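Methylglyoxal reductase (NADPH-dependent) (Candida albicans SC5314, PDB 6KWS) probably catalyses the NADPH-dependent reduction of methylglyoxal, as an extended short-chain dehydrogenase/reductase with a Rossmann fold. Local coordinates at residues 207-211 / 333-338; 217-222 / 273-277. The protein carries 1 engineered substitution. The contacts are given in a common frame with arbitrary orientation. Residues are numbered along the deposited sequence.

Contact 1: residues 207-211 / 333-338; sequences IKQSL and QIVNAH
A loop-on-helix contact of mainly apolar character lays residues 207-211, in the loop between strand 196-198 and helix 216-222, against the last turn of the C-terminal helix 323-337 of this extended Rossmann-fold reductase. Segment 207-211 is irregular: Ile-207 (phi/psi -72/124) and Leu-211 (-67/135) are extended, and Gln-209 (-77/-41) turns the chain between them. Both outer residues aim CB at the helix. Segment 333-338 stays helical to Ala-337, with Ala-337 N to Gln-333 O at 3.0 Å. The backbones are nearest at Ile-207 and Ile-334, CA to CA 6.7 Å; no hydrogen bond crosses, and 298 Å² is buried. Ile-207 (chi1 m, chi2 92°) fills the gap, its CD1 3.6 Å from Gln-333 CD and its CB 4.0 Å from Ala-337 CB. Leu-211 (m, t) reaches Ile-334 (m, t), CD1 to CD1 4.0 Å. Gln-333 NE2 hydrogen-bonds to Gln-201 O; the Gln-333 side chain lies about 6 Å from that of the NADPH-binding Phe-12, consistent with a place beside the cofactor site, which is empty in this chain. At the exposed end the His-338 ring (chi1 m, chi2 -26°) meets Lys-208 O edge-on, with CE1 3.9 Å from that oxygen.

Contact 2: residues 217-222 / 273-277; sequences IINSIL and LVDII
Segments 217-222 and 273-277 are both helical, and their axes approach to 10.5 Å at a signed crossing angle of -62°, so the pair is steeply crossed. The closest CA pairs are Ile-218 with Leu-273 and Ile-221 with Val-274, both at 6.9 Å; toward the C-terminal ends the backbones spread, Leu-222 and Ile-277 lying 8.8 Å apart between CA atoms. Residues 273-277 are regular, Ile-277 N bonding to Leu-273 O at 3.0 Å, whereas the backbone bonds of 217-222 are weak. There Ser-220 (chi1 p) turns its OG back to Ile-217 O at 2.9 Å. The interface is wholly aliphatic and buries 303 Å² without a hydrogen bond across it. Leu-273 (m, t) points toward the other helix, its CD1 4.0 Å from both Ile-217 CG2 and Ile-218 CG1. Helix 216-222 follows the end strand 196-198 of the main sheet and helix 270-280 follows strand 260-269, so the contact joins two helices in the C-terminal part of this SDR fold. Helix 323-337 also borders the pair: Val-331 touches Ile-218, and Val-327 touches Leu-273. Ile-221 (m, m) also points across, its CG1 4.4 Å from Leu-273 CB and its CG2 4.1 Å from Val-274 CG2. One turn on from Leu-273, Ile-277 (m, t) carries its CD1 to 3.9 Å from Ile-221 CG2 and 4.1 Å from Leu-222 CD2.

How the contacts relate
Running from the N terminus, the chain completes strand 196-198, passes through the loop holding 207-211 and enters helix 216-222. Contact 2 closes the shorter loop, with 50 residues between 222 and 273 that include strands 234-239 and 260-269 of the main sheet. Contact 1 closes the longer one, with 121 residues between 211 and 333, and contact 2 lies entirely within it. Their centres are 13 Å apart. Contact 1 ties the loop after strand 196-198 to helix 323-337 and contact 2 ties helix 216-222 to helix 270-280, with Asn-219 joining the two: its ND2 is 3.1 Å from Gln-209 O, a probable hydrogen bond, and its OD1 packs 3.6 Å from Ile-334 CD1.

Contact 1: residues 207-211 / 333-338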
loop_
_atom_site.group_PDB
_atom_site.type_symbol
_atom_site.label_atom_id
_atom_site.label_comp_id
_atom_site.label_asym_id
_atom_site.label_seq_id
_atom_site.Cartn_x
_atom_site.Cartn_y
_atom_site.Cartn_z
ATOM N N ILE A 207 -4.045 -4.461 -16.758
ATOM C CA ILE A 207 -3.736 -5.838 -16.391
ATOM C C ILE A 207 -2.745 -6.422 -17.375
ATOM O O ILE A 207 -2.936 -6.389 -18.601
ATOM C CB ILE A 207 -4.994 -6.706 -16.284
ATOM C CG1 ILE A 207 -5.717 -6.399 -14.983
ATOM C CG2 ILE A 207 -4.623 -8.158 -16.234
ATOM C CD1 ILE A 207 -6.746 -5.335 -15.116
ATOM N N LYS A 208 -1.654 -6.878 -16.833
ATOM C CA LYS A 208 -0.715 -7.716 -17.516
ATOM C C LYS A 208 -0.935 -9.143 -17.068
ATOM O O LYS A 208 -1.869 -9.471 -16.304
ATOM C CB LYS A 208 0.709 -7.256 -17.218
ATOM C CG LYS A 208 0.835 -6.683 -15.811
ATOM C CD LYS A 208 2.088 -5.851 -15.598
ATOM C CE LYS A 208 3.339 -6.641 -15.919
ATOM N NZ LYS A 208 4.516 -5.742 -16.090
ATOM N N GLN A 209 -0.012 -9.974 -17.501
ATOM C CA GLN A 209 -0.103 -11.404 -17.318
ATOM C C GLN A 209 0.241 -11.819 -15.915
ATOM O O GLN A 209 -0.342 -12.759 -15.377
ATOM C CB GLN A 209 0.881 -12.044 -18.261
ATOM C CG GLN A 209 0.544 -13.446 -18.611
ATOM C CD GLN A 209 -0.529 -13.367 -19.671
ATOM O OE1 GLN A 209 -0.872 -12.297 -20.145
ATOM N NE2 GLN A 209 -0.987 -14.534 -20.104
ATOM N N SER A 210 1.275 -11.189 -15.386
ATOM C CA SER A 210 1.757 -11.303 -14.026
ATOM C C SER A 210 1.517 -9.934 -13.403
ATOM O O SER A 210 2.025 -8.923 -13.901
ATOM C CB SER A 210 3.239 -11.669 -14.017
ATOM O OG SER A 210 3.588 -12.273 -12.791
ATOM N N LEU A 211 0.655 -9.883 -12.394
ATOM C CA LEU A 211 0.471 -8.644 -11.649
ATOM C C LEU A 211 1.753 -8.334 -10.891
ATOM O O LEU A 211 2.378 -9.220 -10.293
ATOM C CB LEU A 211 -0.717 -8.744 -10.683
ATOM C CG LEU A 211 -2.098 -9.204 -11.189
ATOM C CD1 LEU A 211 -3.205 -8.623 -10.329
ATOM C CD2 LEU A 211 -2.321 -8.847 -12.649
ATOM N N GLN A 333 -11.932 -8.887 -12.837
ATOM C CA GLN A 333 -11.155 -7.971 -13.652
ATOM C C GLN A 333 -10.106 -8.713 -14.459
ATOM O O GLN A 333 -10.003 -8.528 -15.667
ATOM C CB GLN A 333 -10.524 -6.928 -12.754
ATOM C CG GLN A 333 -10.066 -5.691 -13.455
ATOM C CD GLN A 333 -9.225 -4.834 -12.548
ATOM O OE1 GLN A 333 -8.448 -5.342 -11.739
ATOM N NE2 GLN A 333 -9.388 -3.529 -12.654
ATOM N N ILE A 334 -9.336 -9.582 -13.814
ATOM C CA ILE A 334 -8.298 -10.335 -14.514
ATOM C C ILE A 334 -8.901 -11.172 -15.636
ATOM O O ILE A 334 -8.410 -11.169 -16.772
ATOM C CB ILE A 334 -7.524 -11.225 -13.523
ATOM C CG1 ILE A 334 -6.827 -10.385 -12.449
ATOM C CG2 ILE A 334 -6.552 -12.127 -14.261
ATOM C CD1 ILE A 334 -6.028 -11.212 -11.435
ATOM N N VAL A 335 -9.952 -11.932 -15.326
ATOM C CA VAL A 335 -10.508 -12.861 -16.306
ATOM C C VAL A 335 -11.057 -12.099 -17.511
ATOM O O VAL A 335 -10.728 -12.404 -18.665
ATOM C CB VAL A 335 -11.576 -13.753 -15.645
ATOM C CG1 VAL A 335 -12.422 -14.420 -16.671
ATOM C CG2 VAL A 335 -10.904 -14.806 -14.794
ATOM N N ASN A 336 -11.876 -11.078 -17.261
ATOM C CA ASN A 336 -12.427 -10.299 -18.366
ATOM C C ASN A 336 -11.342 -9.585 -19.167
ATOM O O ASN A 336 -11.510 -9.360 -20.368
ATOM C CB ASN A 336 -13.452 -9.282 -17.853
ATOM C CG ASN A 336 -14.665 -9.946 -17.220
ATOM O OD1 ASN A 336 -14.911 -11.149 -17.415
ATOM N ND2 ASN A 336 -15.432 -9.165 -16.451
ATOM N N ALA A 337 -10.230 -9.217 -18.530
ATOM C CA ALA A 337 -9.201 -8.473 -19.248
ATOM C C ALA A 337 -8.457 -9.366 -20.226
ATOM O O ALA A 337 -8.048 -8.903 -21.295
ATOM C CB ALA A 337 -8.228 -7.815 -18.268
ATOM N N HIS A 338 -8.293 -10.640 -19.890
ATOM C CA HIS A 338 -7.720 -11.611 -20.807
ATOM C C HIS A 338 -8.647 -11.933 -21.981
ATOM O O HIS A 338 -8.239 -12.690 -22.870
ATOM C CB HIS A 338 -7.365 -12.892 -20.041
ATOM C CG HIS A 338 -6.296 -12.712 -18.993
ATOM N ND1 HIS A 338 -5.332 -11.725 -19.064
ATOM C CD2 HIS A 338 -6.038 -13.405 -17.853
ATOM C CE1 HIS A 338 -4.531 -11.811 -18.015
ATOM N NE2 HIS A 338 -4.933 -12.826 -17.268
#

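Contact 2: residues 217-222 / 273-277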
loop_
_atom_site.group_PDB
_atom_site.type_symbol
_atom_site.label_atom_id
_atom_site.label_comp_id
_atom_site.label_asym_id
_atom_site.label_seq_id
_atom_site.Cartn_x
_atom_site.Cartn_y
_atom_site.Cartn_z
ATOM N N ILE A 217 -0.749 -12.975 -5.484
ATOM C CA ILE A 217 -1.183 -14.107 -4.665
ATOM C C ILE A 217 -2.461 -14.713 -5.239
ATOM O O ILE A 217 -2.558 -15.927 -5.458
ATOM C CB ILE A 217 -1.366 -13.654 -3.206
ATOM C CG1 ILE A 217 -0.082 -12.972 -2.749
ATOM C CG2 ILE A 217 -1.730 -14.819 -2.312
ATOM C CD1 ILE A 217 -0.095 -12.536 -1.333
ATOM N N ILE A 218 -3.447 -13.860 -5.520
ATOM C CA ILE A 218 -4.699 -14.309 -6.124
ATOM C C ILE A 218 -4.458 -14.806 -7.545
ATOM O O ILE A 218 -4.932 -15.879 -7.942
ATOM C CB ILE A 218 -5.724 -13.163 -6.087
ATOM C CG1 ILE A 218 -6.080 -12.865 -4.625
ATOM C CG2 ILE A 218 -6.950 -13.513 -6.903
ATOM C CD1 ILE A 218 -6.824 -11.585 -4.396
ATOM N N ASN A 219 -3.715 -14.025 -8.331
ATOM C CA ASN A 219 -3.402 -14.404 -9.704
ATOM C C ASN A 219 -2.711 -15.762 -9.770
ATOM O O ASN A 219 -2.993 -16.565 -10.666
ATOM C CB ASN A 219 -2.519 -13.333 -10.345
ATOM C CG ASN A 219 -2.629 -13.317 -11.846
ATOM O OD1 ASN A 219 -3.648 -13.713 -12.395
ATOM N ND2 ASN A 219 -1.576 -12.880 -12.521
ATOM N N SER A 220 -1.795 -16.034 -8.834
ATOM C CA SER A 220 -1.044 -17.278 -8.897
ATOM C C SER A 220 -1.952 -18.487 -8.691
ATOM O O SER A 220 -1.677 -19.565 -9.234
ATOM C CB SER A 220 0.085 -17.253 -7.873
ATOM O OG SER A 220 -0.418 -17.522 -6.579
ATOM N N ILE A 221 -3.047 -18.325 -7.937
ATOM C CA ILE A 221 -4.067 -19.373 -7.858
ATOM C C ILE A 221 -4.623 -19.697 -9.244
ATOM O O ILE A 221 -4.820 -20.868 -9.592
ATOM C CB ILE A 221 -5.206 -18.967 -6.908
ATOM C CG1 ILE A 221 -4.708 -18.705 -5.482
ATOM C CG2 ILE A 221 -6.296 -20.006 -6.938
ATOM C CD1 ILE A 221 -3.945 -19.829 -4.891
ATOM N N LEU A 222 -4.905 -18.669 -10.051
ATOM C CA LEU A 222 -5.551 -18.905 -11.341
ATOM C C LEU A 222 -4.673 -19.668 -12.321
ATOM O O LEU A 222 -5.190 -20.156 -13.328
ATOM C CB LEU A 222 -5.981 -17.584 -11.986
ATOM C CG LEU A 222 -7.009 -16.789 -11.189
ATOM C CD1 LEU A 222 -7.370 -15.495 -11.869
ATOM C CD2 LEU A 222 -8.232 -17.631 -10.978
ATOM N N LEU A 273 -8.705 -18.313 -0.588
ATOM C CA LEU A 273 -8.877 -17.760 -1.926
ATOM C C LEU A 273 -9.400 -18.811 -2.890
ATOM O O LEU A 273 -10.331 -18.548 -3.659
ATOM C CB LEU A 273 -7.551 -17.194 -2.411
ATOM C CG LEU A 273 -6.858 -16.295 -1.399
ATOM C CD1 LEU A 273 -5.562 -15.773 -1.996
ATOM C CD2 LEU A 273 -7.791 -15.154 -0.982
ATOM N N VAL A 274 -8.793 -20.004 -2.868
ATOM C CA VAL A 274 -9.274 -21.142 -3.655
ATOM C C VAL A 274 -10.773 -21.343 -3.456
ATOM O O VAL A 274 -11.546 -21.359 -4.422
ATOM C CB VAL A 274 -8.494 -22.415 -3.296
ATOM C CG1 VAL A 274 -9.068 -23.596 -4.046
ATOM C CG2 VAL A 274 -7.022 -22.225 -3.625
ATOM N N ASP A 275 -11.203 -21.468 -2.193
ATOM C CA ASP A 275 -12.620 -21.689 -1.887
ATOM C C ASP A 275 -13.514 -20.612 -2.498
ATOM O O ASP A 275 -14.554 -20.926 -3.094
ATOM C CB ASP A 275 -12.840 -21.748 -0.372
ATOM C CG ASP A 275 -12.327 -23.047 0.260
ATOM O OD1 ASP A 275 -12.010 -24.007 -0.493
ATOM O OD2 ASP A 275 -12.248 -23.105 1.519
ATOM N N ILE A 276 -13.144 -19.333 -2.340
ATOM C CA ILE A 276 -13.953 -18.254 -2.906
ATOM C C ILE A 276 -14.054 -18.400 -4.416
ATOM O O ILE A 276 -15.138 -18.250 -4.999
ATOM C CB ILE A 276 -13.387 -16.878 -2.528
ATOM C CG1 ILE A 276 -13.538 -16.614 -1.025
ATOM C CG2 ILE A 276 -14.085 -15.801 -3.328
ATOM C CD1 ILE A 276 -13.093 -15.215 -0.590
ATOM N N ILE A 277 -12.930 -18.699 -5.071
ATOM C CA ILE A 277 -12.915 -18.769 -6.526
ATOM C C ILE A 277 -13.736 -19.962 -7.002
ATOM O O ILE A 277 -14.591 -19.833 -7.890
ATOM C CB ILE A 277 -11.461 -18.810 -7.040
ATOM C CG1 ILE A 277 -10.736 -17.512 -6.647
ATOM C CG2 ILE A 277 -11.398 -19.032 -8.567
ATOM C CD1 ILE A 277 -9.255 -17.483 -7.023
#